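Local coordinates for protein homocitrate synthase (Sulfolobus acidocaldarius, PDB 6KTQ) that catalyses the aldol-type condensation of acetyl-CoA with 2-oxoglutarate to form homocitrate, the first step of lysine biosynthesis through the alpha-aminoadipate pathway, at residues 181-186 / 194-199; 128-133 / 177-182; 152-157 / 164-169. All coordinates share one frame; numbering follows the deposited sequence.

Interaction 1: 181-186 / 194-199; sequences EVIKTV and VSIADT. With AKG (2-oxoglutaric acid), chain D.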
loop_
_atom_site.group_PDB
_atom_site.type_symbol
_atom_site.label_atom_id
_atom_site.label_comp_id
_atom_site.label_asym_id
_atom_site.label_seq_id
_atom_site.Cartn_x
_atom_site.Cartn_y
_atom_site.Cartn_z
ATOM N N GLU A 181 -7.776 -10.150 -19.898
ATOM C CA GLU A 181 -8.334 -11.360 -20.532
ATOM C C GLU A 181 -7.205 -12.401 -20.748
ATOM O O GLU A 181 -7.357 -13.599 -20.453
ATOM C CB GLU A 181 -9.011 -11.049 -21.899
ATOM C CG GLU A 181 -10.146 -10.002 -21.939
ATOM C CD GLU A 181 -10.581 -9.588 -23.364
ATOM O OE1 GLU A 181 -10.761 -8.363 -23.643
ATOM O OE2 GLU A 181 -10.759 -10.500 -24.217
ATOM N N VAL A 182 -6.056 -11.925 -21.236
ATOM C CA VAL A 182 -4.889 -12.797 -21.400
ATOM C C VAL A 182 -4.532 -13.463 -20.093
ATOM O O VAL A 182 -4.316 -14.679 -20.048
ATOM C CB VAL A 182 -3.660 -12.020 -21.951
ATOM C CG1 VAL A 182 -2.405 -12.874 -21.853
ATOM C CG2 VAL A 182 -3.916 -11.580 -23.377
ATOM N N ILE A 183 -4.479 -12.686 -19.013
ATOM C CA ILE A 183 -4.079 -13.232 -17.724
ATOM C C ILE A 183 -5.068 -14.278 -17.171
ATOM O O ILE A 183 -4.651 -15.291 -16.589
ATOM C CB ILE A 183 -3.875 -12.095 -16.696
ATOM C CG1 ILE A 183 -2.642 -11.266 -17.087
ATOM C CG2 ILE A 183 -3.667 -12.647 -15.298
ATOM C CD1 ILE A 183 -2.604 -9.890 -16.465
ATOM N N LYS A 184 -6.358 -14.016 -17.330
ATOM C CA LYS A 184 -7.406 -14.972 -16.930
ATOM C C LYS A 184 -7.248 -16.253 -17.709
ATOM O O LYS A 184 -7.294 -17.345 -17.151
ATOM C CB LYS A 184 -8.802 -14.412 -17.223
ATOM C CG LYS A 184 -9.200 -13.285 -16.309
ATOM C CD LYS A 184 -10.509 -12.650 -16.756
ATOM C CE LYS A 184 -10.796 -11.372 -15.982
ATOM N NZ LYS A 184 -11.850 -10.576 -16.665
ATOM N N THR A 185 -7.069 -16.101 -19.013
ATOM C CA THR A 185 -6.856 -17.250 -19.900
ATOM C C THR A 185 -5.707 -18.124 -19.418
ATOM O O THR A 185 -5.886 -19.323 -19.183
ATOM C CB THR A 185 -6.632 -16.793 -21.351
ATOM O OG1 THR A 185 -7.746 -16.010 -21.782
ATOM C CG2 THR A 185 -6.450 -17.960 -22.274
ATOM N N VAL A 186 -4.525 -17.534 -19.206
ATOM C CA VAL A 186 -3.360 -18.352 -18.834
ATOM C C VAL A 186 -3.444 -18.903 -17.425
ATOM O O VAL A 186 -2.987 -20.029 -17.153
ATOM C CB VAL A 186 -2.011 -17.617 -19.042
ATOM C CG1 VAL A 186 -1.864 -17.227 -20.492
ATOM C CG2 VAL A 186 -1.893 -16.403 -18.114
ATOM N N VAL A 194 2.981 -14.824 -14.125
ATOM C CA VAL A 194 2.903 -14.058 -15.354
ATOM C C VAL A 194 3.980 -12.979 -15.298
ATOM O O VAL A 194 4.063 -12.243 -14.314
ATOM C CB VAL A 194 1.546 -13.402 -15.567
ATOM C CG1 VAL A 194 1.588 -12.437 -16.733
ATOM C CG2 VAL A 194 0.468 -14.458 -15.824
ATOM N N SER A 195 4.781 -12.879 -16.360
ATOM C CA SER A 195 5.715 -11.761 -16.503
ATOM C C SER A 195 5.104 -10.690 -17.360
ATOM O O SER A 195 4.640 -10.936 -18.513
ATOM C CB SER A 195 7.062 -12.189 -17.119
ATOM O OG SER A 195 7.869 -11.029 -17.409
ATOM N N ILE A 196 5.110 -9.486 -16.802
ATOM C CA ILE A 196 4.651 -8.290 -17.499
ATOM C C ILE A 196 5.930 -7.682 -18.104
ATOM O O ILE A 196 6.843 -7.272 -17.369
ATOM C CB ILE A 196 3.951 -7.319 -16.515
ATOM C CG1 ILE A 196 2.740 -7.988 -15.826
ATOM C CG2 ILE A 196 3.558 -6.006 -17.184
ATOM C CD1 ILE A 196 1.624 -8.429 -16.754
ATOM N N ALA A 197 6.006 -7.651 -19.436
ATOM C CA ALA A 197 7.222 -7.229 -20.132
ATOM C C ALA A 197 7.089 -5.849 -20.688
ATOM O O ALA A 197 6.225 -5.563 -21.527
ATOM C CB ALA A 197 7.594 -8.212 -21.243
ATOM N N ASP A 198 7.941 -4.965 -20.191
ATOM C CA ASP A 198 8.072 -3.661 -20.762
ATOM C C ASP A 198 9.158 -3.814 -21.820
ATOM O O ASP A 198 10.321 -3.401 -21.652
ATOM C CB ASP A 198 8.459 -2.663 -19.705
ATOM C CG ASP A 198 8.432 -1.257 -20.204
ATOM O OD1 ASP A 198 7.806 -0.970 -21.265
ATOM O OD2 ASP A 198 9.066 -0.424 -19.523
ATOM N N THR A 199 8.735 -4.437 -22.908
ATOM C CA THR A 199 9.587 -4.819 -24.029
ATOM C C THR A 199 10.395 -3.670 -24.620
ATOM O O THR A 199 11.565 -3.870 -24.977
ATOM C CB THR A 199 8.691 -5.465 -25.103
ATOM O OG1 THR A 199 8.019 -6.561 -24.499
ATOM C CG2 THR A 199 9.503 -5.946 -26.314
HETATM C C1 AKG D . 10.564 -9.156 -23.765
HETATM O O1 AKG D . 11.079 -8.044 -23.546
HETATM O O2 AKG D . 9.435 -9.228 -24.301
HETATM C C2 AKG D . 11.312 -10.375 -23.389
HETATM O O5 AKG D . 12.532 -10.446 -23.589
HETATM C C3 AKG D . 10.577 -11.524 -22.707
HETATM C C4 AKG D . 10.632 -11.242 -21.202
HETATM C C5 AKG D . 10.123 -12.338 -20.275
HETATM O O3 AKG D . 9.635 -11.952 -19.171
HETATM O O4 AKG D . 10.181 -13.557 -20.630
#
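I183 and V186 of helix 181-186 meet V194 and I196 of strand 194-198 with the two short axes close to antiparallel at 156° and no nearer than 10.6 Å. The backbones come closest where the CA atoms of I183 and V194 lie 7.4 Å apart, a separation that has to be bridged by side chains alone. The tightest of these meetings is methyl to methyl: V186 CG2 touches V194 CG2 at 3.8 Å, the two side chains crossing at about a right angle. With chi1 at -59°, V186 holds this methyl in the crowded position between its own N and C, aimed at the strand. I183 makes two looser contacts. Its CG1 passes V194 CG1 at 4.4 Å, and its terminal CD1 carries on to I196 CD1 at 4.5 Å, the end of the chain bringing the residue nearer than its first bond would suggest.

S195 and A197, alternating with these residues along the strand, face the substrate instead. With its hydroxyl trans to the backbone nitrogen (chi1 172°), S195 donates through OG to O3 of 2-oxoglutarate at 2.7 Å. A197 CB lies 3.7 Å from O2 of the other carboxylate. Just past the strand, T199 OG1 gives a hydrogen bond to that O2 at 3.0 Å, so S195 and T199 hold opposite ends of the ligand.

The apolar layer is shared with both flanking helices: L215 of helix 205-218 covers I183 and I196, while I150 of helix 143-159 reaches V186. The contact thereby closes the strand 163-169, helix 176-189, strand 193-198 beta-alpha-beta unit.

Interaction 2: 128-133 / 177-182; sequences YGISDT and QYLLEV. With COA (coenzyme A), chain E.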
loop_
_atom_site.group_PDB
_atom_site.type_symbol
_atom_site.label_atom_id
_atom_site.label_comp_id
_atom_site.label_asym_id
_atom_site.label_seq_id
_atom_site.Cartn_x
_atom_site.Cartn_y
_atom_site.Cartn_z
ATOM N N TYR A 128 4.421 -14.671 -25.531
ATOM C CA TYR A 128 3.652 -14.295 -26.708
ATOM C C TYR A 128 3.399 -12.811 -26.647
ATOM O O TYR A 128 3.209 -12.245 -25.570
ATOM C CB TYR A 128 2.313 -15.061 -26.759
ATOM C CG TYR A 128 1.742 -15.307 -28.142
ATOM C CD1 TYR A 128 2.088 -16.450 -28.872
ATOM C CD2 TYR A 128 0.822 -14.427 -28.707
ATOM C CE1 TYR A 128 1.547 -16.680 -30.148
ATOM C CE2 TYR A 128 0.283 -14.646 -29.974
ATOM C CZ TYR A 128 0.643 -15.767 -30.683
ATOM O OH TYR A 128 0.113 -15.957 -31.934
ATOM N N GLY A 129 3.341 -12.198 -27.820
ATOM C CA GLY A 129 3.197 -10.765 -27.948
ATOM C C GLY A 129 1.725 -10.444 -27.952
ATOM O O GLY A 129 1.012 -10.907 -28.820
ATOM N N ILE A 130 1.268 -9.636 -26.996
ATOM C CA ILE A 130 -0.166 -9.400 -26.859
ATOM C C ILE A 130 -0.627 -7.961 -27.084
ATOM O O ILE A 130 -1.816 -7.639 -26.882
ATOM C CB ILE A 130 -0.708 -10.019 -25.564
ATOM C CG1 ILE A 130 0.097 -9.640 -24.330
ATOM C CG2 ILE A 130 -0.682 -11.524 -25.669
ATOM C CD1 ILE A 130 0.048 -8.171 -24.020
ATOM N N SER A 131 0.276 -7.112 -27.580
ATOM C CA SER A 131 -0.116 -5.809 -28.053
ATOM C C SER A 131 -0.651 -5.960 -29.441
ATOM O O SER A 131 -0.366 -6.955 -30.111
ATOM C CB SER A 131 1.102 -4.872 -28.130
ATOM O OG SER A 131 2.053 -5.385 -29.048
ATOM N N ASP A 132 -1.369 -4.946 -29.900
ATOM C CA ASP A 132 -1.923 -4.965 -31.239
ATOM C C ASP A 132 -0.859 -4.979 -32.343
ATOM O O ASP A 132 -1.052 -5.689 -33.341
ATOM C CB ASP A 132 -2.877 -3.791 -31.471
ATOM C CG ASP A 132 -4.142 -3.849 -30.585
ATOM O OD1 ASP A 132 -4.425 -4.848 -29.886
ATOM O OD2 ASP A 132 -4.861 -2.844 -30.589
ATOM N N THR A 133 0.244 -4.221 -32.211
ATOM C CA THR A 133 1.303 -4.317 -33.212
ATOM C C THR A 133 1.883 -5.732 -33.223
ATOM O O THR A 133 2.134 -6.275 -34.282
ATOM C CB THR A 133 2.471 -3.280 -33.071
ATOM O OG1 THR A 133 3.247 -3.553 -31.889
ATOM C CG2 THR A 133 1.943 -1.860 -33.042
ATOM N N GLN A 177 -7.592 -3.985 -21.149
ATOM C CA GLN A 177 -8.683 -4.943 -21.078
ATOM C C GLN A 177 -8.268 -6.289 -21.645
ATOM O O GLN A 177 -8.587 -7.337 -21.083
ATOM C CB GLN A 177 -9.895 -4.439 -21.856
ATOM C CG GLN A 177 -11.190 -4.810 -21.177
ATOM C CD GLN A 177 -11.274 -4.182 -19.804
ATOM O OE1 GLN A 177 -11.699 -4.820 -18.831
ATOM N NE2 GLN A 177 -10.831 -2.931 -19.708
ATOM N N TYR A 178 -7.563 -6.259 -22.770
ATOM C CA TYR A 178 -7.089 -7.502 -23.376
ATOM C C TYR A 178 -6.064 -8.176 -22.492
ATOM O O TYR A 178 -6.144 -9.376 -22.243
ATOM C CB TYR A 178 -6.525 -7.256 -24.772
ATOM C CG TYR A 178 -6.117 -8.538 -25.465
ATOM C CD1 TYR A 178 -7.061 -9.560 -25.738
ATOM C CD2 TYR A 178 -4.807 -8.736 -25.874
ATOM C CE1 TYR A 178 -6.682 -10.725 -26.374
ATOM C CE2 TYR A 178 -4.430 -9.887 -26.521
ATOM C CZ TYR A 178 -5.356 -10.883 -26.777
ATOM O OH TYR A 178 -4.936 -12.026 -27.429
ATOM N N LEU A 179 -5.110 -7.400 -21.978
ATOM C CA LEU A 179 -4.150 -7.950 -21.021
ATOM C C LEU A 179 -4.838 -8.707 -19.882
ATOM O O LEU A 179 -4.401 -9.785 -19.490
ATOM C CB LEU A 179 -3.236 -6.844 -20.468
ATOM C CG LEU A 179 -2.209 -7.296 -19.435
ATOM C CD1 LEU A 179 -1.307 -8.373 -20.001
ATOM C CD2 LEU A 179 -1.397 -6.097 -18.965
ATOM N N LEU A 180 -5.908 -8.146 -19.335
ATOM C CA LEU A 180 -6.608 -8.808 -18.233
ATOM C C LEU A 180 -7.196 -10.151 -18.702
ATOM O O LEU A 180 -7.136 -11.145 -17.982
ATOM C CB LEU A 180 -7.735 -7.894 -17.701
ATOM C CG LEU A 180 -7.314 -6.583 -16.994
ATOM C CD1 LEU A 180 -8.530 -5.792 -16.500
ATOM C CD2 LEU A 180 -6.376 -6.888 -15.836
ATOM N N GLU A 181 -7.776 -10.150 -19.898
ATOM C CA GLU A 181 -8.334 -11.360 -20.532
ATOM C C GLU A 181 -7.205 -12.401 -20.748
ATOM O O GLU A 181 -7.357 -13.599 -20.453
ATOM C CB GLU A 181 -9.011 -11.049 -21.899
ATOM C CG GLU A 181 -10.146 -10.002 -21.939
ATOM C CD GLU A 181 -10.581 -9.588 -23.364
ATOM O OE1 GLU A 181 -10.761 -8.363 -23.643
ATOM O OE2 GLU A 181 -10.759 -10.500 -24.217
ATOM N N VAL A 182 -6.056 -11.925 -21.236
ATOM C CA VAL A 182 -4.889 -12.797 -21.400
ATOM C C VAL A 182 -4.532 -13.463 -20.093
ATOM O O VAL A 182 -4.316 -14.679 -20.048
ATOM C CB VAL A 182 -3.660 -12.020 -21.951
ATOM C CG1 VAL A 182 -2.405 -12.874 -21.853
ATOM C CG2 VAL A 182 -3.916 -11.580 -23.377
HETATM N N1A COA E . 5.024 -18.154 -30.334
HETATM C C2A COA E . 4.905 -18.784 -31.535
HETATM N N3A COA E . 5.519 -18.348 -32.675
HETATM C C4A COA E . 6.269 -17.229 -32.676
HETATM C C5A COA E . 6.448 -16.501 -31.418
HETATM C C6A COA E . 5.760 -17.027 -30.221
HETATM N N6A COA E . 5.896 -16.377 -29.049
HETATM N N7A COA E . 7.246 -15.451 -31.692
HETATM C C8A COA E . 7.548 -15.494 -33.023
HETATM N N9A COA E . 6.954 -16.548 -33.594
HETATM C C1B COA E . 7.111 -17.012 -34.980
HETATM C C2B COA E . 6.818 -16.001 -36.054
HETATM O O2B COA E . 5.436 -15.855 -36.327
HETATM C C3B COA E . 7.570 -16.646 -37.196
HETATM O O3B COA E . 6.960 -17.816 -37.693
HETATM P P3B COA E . 7.007 -18.115 -39.266
HETATM O O7A COA E . 5.809 -18.981 -39.402
HETATM O O8A COA E . 8.350 -18.794 -39.435
HETATM O O9A COA E . 6.911 -16.791 -39.950
HETATM C C4B COA E . 8.865 -17.069 -36.554
HETATM O O4B COA E . 8.501 -17.350 -35.180
HETATM C C5B COA E . 9.720 -15.860 -36.910
HETATM O O5B COA E . 11.059 -15.985 -36.672
HETATM P P1A COA E . 12.258 -16.608 -37.541
HETATM O O1A COA E . 13.245 -16.163 -36.525
HETATM O O2A COA E . 12.369 -16.142 -38.968
HETATM O O3A COA E . 11.877 -18.170 -37.454
HETATM P P2A COA E . 12.854 -19.414 -37.486
HETATM O O4A COA E . 13.806 -19.273 -38.644
HETATM O O5A COA E . 11.998 -20.638 -37.311
HETATM O O6A COA E . 13.681 -19.327 -36.124
HETATM C CBP COA E . 14.040 -19.269 -33.736
HETATM C CCP COA E . 13.002 -19.360 -34.859
HETATM C CDP COA E . 13.359 -19.264 -32.359
HETATM C CEP COA E . 14.964 -20.490 -33.822
HETATM C CAP COA E . 14.860 -18.000 -33.989
HETATM O OAP COA E . 14.044 -16.837 -34.188
HETATM C C9P COA E . 15.791 -17.732 -32.851
HETATM O O9P COA E . 16.732 -18.472 -32.681
HETATM N N8P COA E . 15.486 -16.678 -32.089
HETATM C C7P COA E . 16.265 -16.250 -30.942
HETATM C C6P COA E . 15.414 -16.307 -29.665
HETATM C C5P COA E . 14.316 -15.265 -29.738
HETATM O O5P COA E . 13.992 -14.783 -30.833
HETATM N N4P COA E . 13.727 -14.929 -28.581
HETATM C C3P COA E . 12.597 -14.001 -28.575
HETATM C C2P COA E . 12.215 -13.474 -27.203
HETATM S S1P COA E . 10.665 -12.556 -27.456
#
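Y178 is the first residue of helix 177-182 to reach I130, and it does so with one side of its ring. The carbonyl oxygen I130 O lies near the ring plane at the edge, 3.3 Å from Y178 CD2, while I130 CB stands 3.8 Å from Y178 CE2. A chi1 of -176°, placing CG opposite the backbone nitrogen, swings the ring off the helix toward the turn. Its phenol OH is hydrogen-bonded to R143 O, which fixes the far end of the ring as well.

One step on, L179 contributes a single methyl contact, CD1 to I130 CD1 at 4.2 Å. In I130, a chi1 of 50° sets CG1, which carries that methyl, between N and C, with CG2 anti to the carbonyl carbon. This second branch meets V182, whose CG2 lies 4.0 Å from I130 CG2. The same valine methyl also sits 3.6 Å above one face of the Y178 ring, displaced toward the rim, so I130, Y178 and V182 form a mutually touching apolar cluster. The backbones stay well apart, 7.2 Å between the CA atoms of I130 and L179.

On the other segment, I130 is followed by S131, the N-cap of the next helix, with OG bonded to H134 N. Y128, two residues before I130, has its ring obliquely by the adenine, CD1 to N1A of coenzyme A 3.7 Å apart, and stacks on H139. The chain leaving the C-terminal end of strand 123-129, backed by helix 176-189 and following a residue of the coenzyme A pocket, is consistent with the TIM-barrel fold of this family.

Interaction 3: 152-157 / 164-169; sequences ETVSYA and VRFTAE. With AKG (2-oxoglutaric acid), chain D; COA (coenzyme A), chain E.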
loop_
_atom_site.group_PDB
_atom_site.type_symbol
_atom_site.label_atom_id
_atom_site.label_comp_id
_atom_site.label_asym_id
_atom_site.label_seq_id
_atom_site.Cartn_x
_atom_site.Cartn_y
_atom_site.Cartn_z
ATOM N N GLU A 152 -3.909 -23.151 -25.236
ATOM C CA GLU A 152 -3.517 -24.519 -25.618
ATOM C C GLU A 152 -2.080 -24.818 -25.227
ATOM O O GLU A 152 -1.771 -25.869 -24.648
ATOM C CB GLU A 152 -3.714 -24.734 -27.116
ATOM C CG GLU A 152 -5.187 -24.785 -27.482
ATOM C CD GLU A 152 -5.452 -24.891 -28.975
ATOM O OE1 GLU A 152 -6.653 -24.901 -29.338
ATOM O OE2 GLU A 152 -4.478 -24.967 -29.772
ATOM N N THR A 153 -1.189 -23.878 -25.526
ATOM C CA THR A 153 0.221 -24.111 -25.281
ATOM C C THR A 153 0.519 -24.103 -23.816
ATOM O O THR A 153 1.287 -24.932 -23.355
ATOM C CB THR A 153 1.119 -23.116 -26.037
ATOM O OG1 THR A 153 0.654 -21.784 -25.827
ATOM C CG2 THR A 153 1.073 -23.411 -27.513
ATOM N N VAL A 154 -0.093 -23.199 -23.056
ATOM C CA VAL A 154 0.112 -23.224 -21.601
ATOM C C VAL A 154 -0.420 -24.514 -20.972
ATOM O O VAL A 154 0.222 -25.094 -20.089
ATOM C CB VAL A 154 -0.516 -22.003 -20.894
ATOM C CG1 VAL A 154 -0.604 -22.236 -19.395
ATOM C CG2 VAL A 154 0.292 -20.739 -21.212
ATOM N N SER A 155 -1.591 -24.959 -21.409
ATOM C CA SER A 155 -2.131 -26.259 -20.935
ATOM C C SER A 155 -1.242 -27.435 -21.295
ATOM O O SER A 155 -0.942 -28.292 -20.442
ATOM C CB SER A 155 -3.521 -26.509 -21.510
ATOM O OG SER A 155 -4.454 -25.654 -20.889
ATOM N N TYR A 156 -0.828 -27.479 -22.560
ATOM C CA TYR A 156 0.087 -28.515 -23.021
ATOM C C TYR A 156 1.329 -28.576 -22.134
ATOM O O TYR A 156 1.714 -29.664 -21.677
ATOM C CB TYR A 156 0.472 -28.278 -24.486
ATOM C CG TYR A 156 1.290 -29.392 -25.116
ATOM C CD1 TYR A 156 0.780 -30.684 -25.234
ATOM C CD2 TYR A 156 2.567 -29.145 -25.619
ATOM C CE1 TYR A 156 1.529 -31.699 -25.815
ATOM C CE2 TYR A 156 3.318 -30.150 -26.197
ATOM C CZ TYR A 156 2.795 -31.422 -26.297
ATOM O OH TYR A 156 3.552 -32.412 -26.879
ATOM N N ALA A 157 1.945 -27.419 -21.859
ATOM C CA ALA A 157 3.175 -27.399 -21.059
ATOM C C ALA A 157 2.897 -27.906 -19.657
ATOM O O ALA A 157 3.661 -28.710 -19.103
ATOM C CB ALA A 157 3.761 -25.981 -20.996
ATOM N N VAL A 164 4.539 -23.441 -15.073
ATOM C CA VAL A 164 4.502 -22.608 -16.252
ATOM C C VAL A 164 4.344 -21.119 -15.949
ATOM O O VAL A 164 3.407 -20.679 -15.270
ATOM C CB VAL A 164 3.391 -23.054 -17.200
ATOM C CG1 VAL A 164 3.389 -22.204 -18.468
ATOM C CG2 VAL A 164 3.581 -24.518 -17.550
ATOM N N ARG A 165 5.287 -20.334 -16.461
ATOM C CA ARG A 165 5.098 -18.895 -16.530
ATOM C C ARG A 165 4.641 -18.509 -17.926
ATOM O O ARG A 165 5.070 -19.103 -18.903
ATOM C CB ARG A 165 6.395 -18.166 -16.156
ATOM C CG ARG A 165 6.269 -16.665 -16.293
ATOM C CD ARG A 165 7.606 -16.008 -16.004
ATOM N NE ARG A 165 8.361 -15.699 -17.210
ATOM C CZ ARG A 165 9.688 -15.742 -17.314
ATOM N NH1 ARG A 165 10.444 -16.144 -16.305
ATOM N NH2 ARG A 165 10.259 -15.408 -18.464
ATOM N N PHE A 166 3.776 -17.512 -18.026
ATOM C CA PHE A 166 3.452 -16.919 -19.290
ATOM C C PHE A 166 4.035 -15.528 -19.296
ATOM O O PHE A 166 3.831 -14.785 -18.356
ATOM C CB PHE A 166 1.942 -16.828 -19.528
ATOM C CG PHE A 166 1.603 -16.074 -20.767
ATOM C CD1 PHE A 166 1.828 -16.651 -22.006
ATOM C CD2 PHE A 166 1.149 -14.753 -20.704
ATOM C CE1 PHE A 166 1.580 -15.953 -23.159
ATOM C CE2 PHE A 166 0.886 -14.051 -21.859
ATOM C CZ PHE A 166 1.101 -14.647 -23.089
ATOM N N THR A 167 4.744 -15.173 -20.364
ATOM C CA THR A 167 5.247 -13.821 -20.531
ATOM C C THR A 167 4.382 -13.075 -21.507
ATOM O O THR A 167 4.228 -13.500 -22.654
ATOM C CB THR A 167 6.700 -13.820 -21.029
ATOM O OG1 THR A 167 7.537 -14.322 -20.001
ATOM C CG2 THR A 167 7.148 -12.420 -21.373
ATOM N N ALA A 168 3.804 -11.975 -21.047
ATOM C CA ALA A 168 3.031 -11.114 -21.873
ATOM C C ALA A 168 3.969 -10.077 -22.472
ATOM O O ALA A 168 4.308 -9.074 -21.843
ATOM C CB ALA A 168 1.922 -10.444 -21.077
ATOM N N GLU A 169 4.403 -10.350 -23.699
ATOM C CA GLU A 169 5.359 -9.508 -24.377
ATOM C C GLU A 169 4.656 -8.269 -24.897
ATOM O O GLU A 169 3.511 -8.342 -25.396
ATOM C CB GLU A 169 6.042 -10.323 -25.489
ATOM C CG GLU A 169 7.061 -9.582 -26.300
ATOM C CD GLU A 169 7.814 -10.485 -27.274
ATOM O OE1 GLU A 169 8.986 -10.162 -27.581
ATOM O OE2 GLU A 169 7.232 -11.494 -27.758
HETATM C C1 AKG D . 10.564 -9.156 -23.765
HETATM O O1 AKG D . 11.079 -8.044 -23.546
HETATM O O2 AKG D . 9.435 -9.228 -24.301
HETATM C C2 AKG D . 11.312 -10.375 -23.389
HETATM O O5 AKG D . 12.532 -10.446 -23.589
HETATM C C3 AKG D . 10.577 -11.524 -22.707
HETATM C C4 AKG D . 10.632 -11.242 -21.202
HETATM C C5 AKG D . 10.123 -12.338 -20.275
HETATM O O3 AKG D . 9.635 -11.952 -19.171
HETATM O O4 AKG D . 10.181 -13.557 -20.630
HETATM N N1A COA E . 5.024 -18.154 -30.334
HETATM C C2A COA E . 4.905 -18.784 -31.535
HETATM N N3A COA E . 5.519 -18.348 -32.675
HETATM C C4A COA E . 6.269 -17.229 -32.676
HETATM C C5A COA E . 6.448 -16.501 -31.418
HETATM C C6A COA E . 5.760 -17.027 -30.221
HETATM N N6A COA E . 5.896 -16.377 -29.049
HETATM N N7A COA E . 7.246 -15.451 -31.692
HETATM C C8A COA E . 7.548 -15.494 -33.023
HETATM N N9A COA E . 6.954 -16.548 -33.594
HETATM C C1B COA E . 7.111 -17.012 -34.980
HETATM C C2B COA E . 6.818 -16.001 -36.054
HETATM O O2B COA E . 5.436 -15.855 -36.327
HETATM C C3B COA E . 7.570 -16.646 -37.196
HETATM O O3B COA E . 6.960 -17.816 -37.693
HETATM P P3B COA E . 7.007 -18.115 -39.266
HETATM O O7A COA E . 5.809 -18.981 -39.402
HETATM O O8A COA E . 8.350 -18.794 -39.435
HETATM O O9A COA E . 6.911 -16.791 -39.950
HETATM C C4B COA E . 8.865 -17.069 -36.554
HETATM O O4B COA E . 8.501 -17.350 -35.180
HETATM C C5B COA E . 9.720 -15.860 -36.910
HETATM O O5B COA E . 11.059 -15.985 -36.672
HETATM P P1A COA E . 12.258 -16.608 -37.541
HETATM O O1A COA E . 13.245 -16.163 -36.525
HETATM O O2A COA E . 12.369 -16.142 -38.968
HETATM O O3A COA E . 11.877 -18.170 -37.454
HETATM P P2A COA E . 12.854 -19.414 -37.486
HETATM O O4A COA E . 13.806 -19.273 -38.644
HETATM O O5A COA E . 11.998 -20.638 -37.311
HETATM O O6A COA E . 13.681 -19.327 -36.124
HETATM C CBP COA E . 14.040 -19.269 -33.736
HETATM C CCP COA E . 13.002 -19.360 -34.859
HETATM C CDP COA E . 13.359 -19.264 -32.359
HETATM C CEP COA E . 14.964 -20.490 -33.822
HETATM C CAP COA E . 14.860 -18.000 -33.989
HETATM O OAP COA E . 14.044 -16.837 -34.188
HETATM C C9P COA E . 15.791 -17.732 -32.851
HETATM O O9P COA E . 16.732 -18.472 -32.681
HETATM N N8P COA E . 15.486 -16.678 -32.089
HETATM C C7P COA E . 16.265 -16.250 -30.942
HETATM C C6P COA E . 15.414 -16.307 -29.665
HETATM C C5P COA E . 14.316 -15.265 -29.738
HETATM O O5P COA E . 13.992 -14.783 -30.833
HETATM N N4P COA E . 13.727 -14.929 -28.581
HETATM C C3P COA E . 12.597 -14.001 -28.575
HETATM C C2P COA E . 12.215 -13.474 -27.203
HETATM S S1P COA E . 10.665 -12.556 -27.456
#
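V164 takes most of the apolar contact, with one methyl for each of two helix residues: CG2 against A157 CB at 3.7 Å and CG1 against V154 CG1 at 4.1 Å. V154 CG2 also reaches the F166 ring obliquely at CD1, 4.4 Å away. These side chains fill the space between helix 152-157 and strand 164-169, whose short axes run nearly antiparallel (159°) and approach to 9.1 Å.

The polar interactions belong to the alternate strand residues. R165, bent at chi3 (97°), brings NE to T167 OG1 at 3.2 Å, almost in the guanidinium plane and with an N-H...O angle of 154°. That hydroxyl in turn donates to O4 of 2-oxoglutarate at 2.8 Å, and R165 NH2 adds a weak bond to the same oxygen; NH2 is also paired with E72. Exchanging T167 for a valine, which lacks the hydroxyl, would probably leave O4 without its hydroxyl partner and R165 NE without its acceptor, costing the guanidinium one of the contacts that fix its rotation.

Such alternation, with V164 and F166 packed against the outer helix and R165 and T167 turned inward, fits a TIM-barrel strand; here the inward residues form part of the 2-oxoglutarate pocket.

Overall arrangement
Three successive barrel strands, 123-129, 163-169 and 193-198, tie the contacts together. Interactions 1 and 2 share helix 176-189, their centres about 7 Å apart. Interaction 3 lies about 10 Å from interaction 1 and about 13 Å from interaction 2, centre to centre, nested in the chain loop that interaction 2 closes. Probable backbone hydrogen bonds join the strands: S195 N to F166 O at 2.9 Å and Y128 O to E169 N at 2.9 Å. Behind them, V182 CG1 packs on F166 CE2 at 3.5 Å. Toward the pocket, interactions 1 and 3 grip different oxygens of one 2-oxoglutarate carboxylate, through S195 and T167, whereas interaction 2 reaches the coenzyme A adenine through Y128.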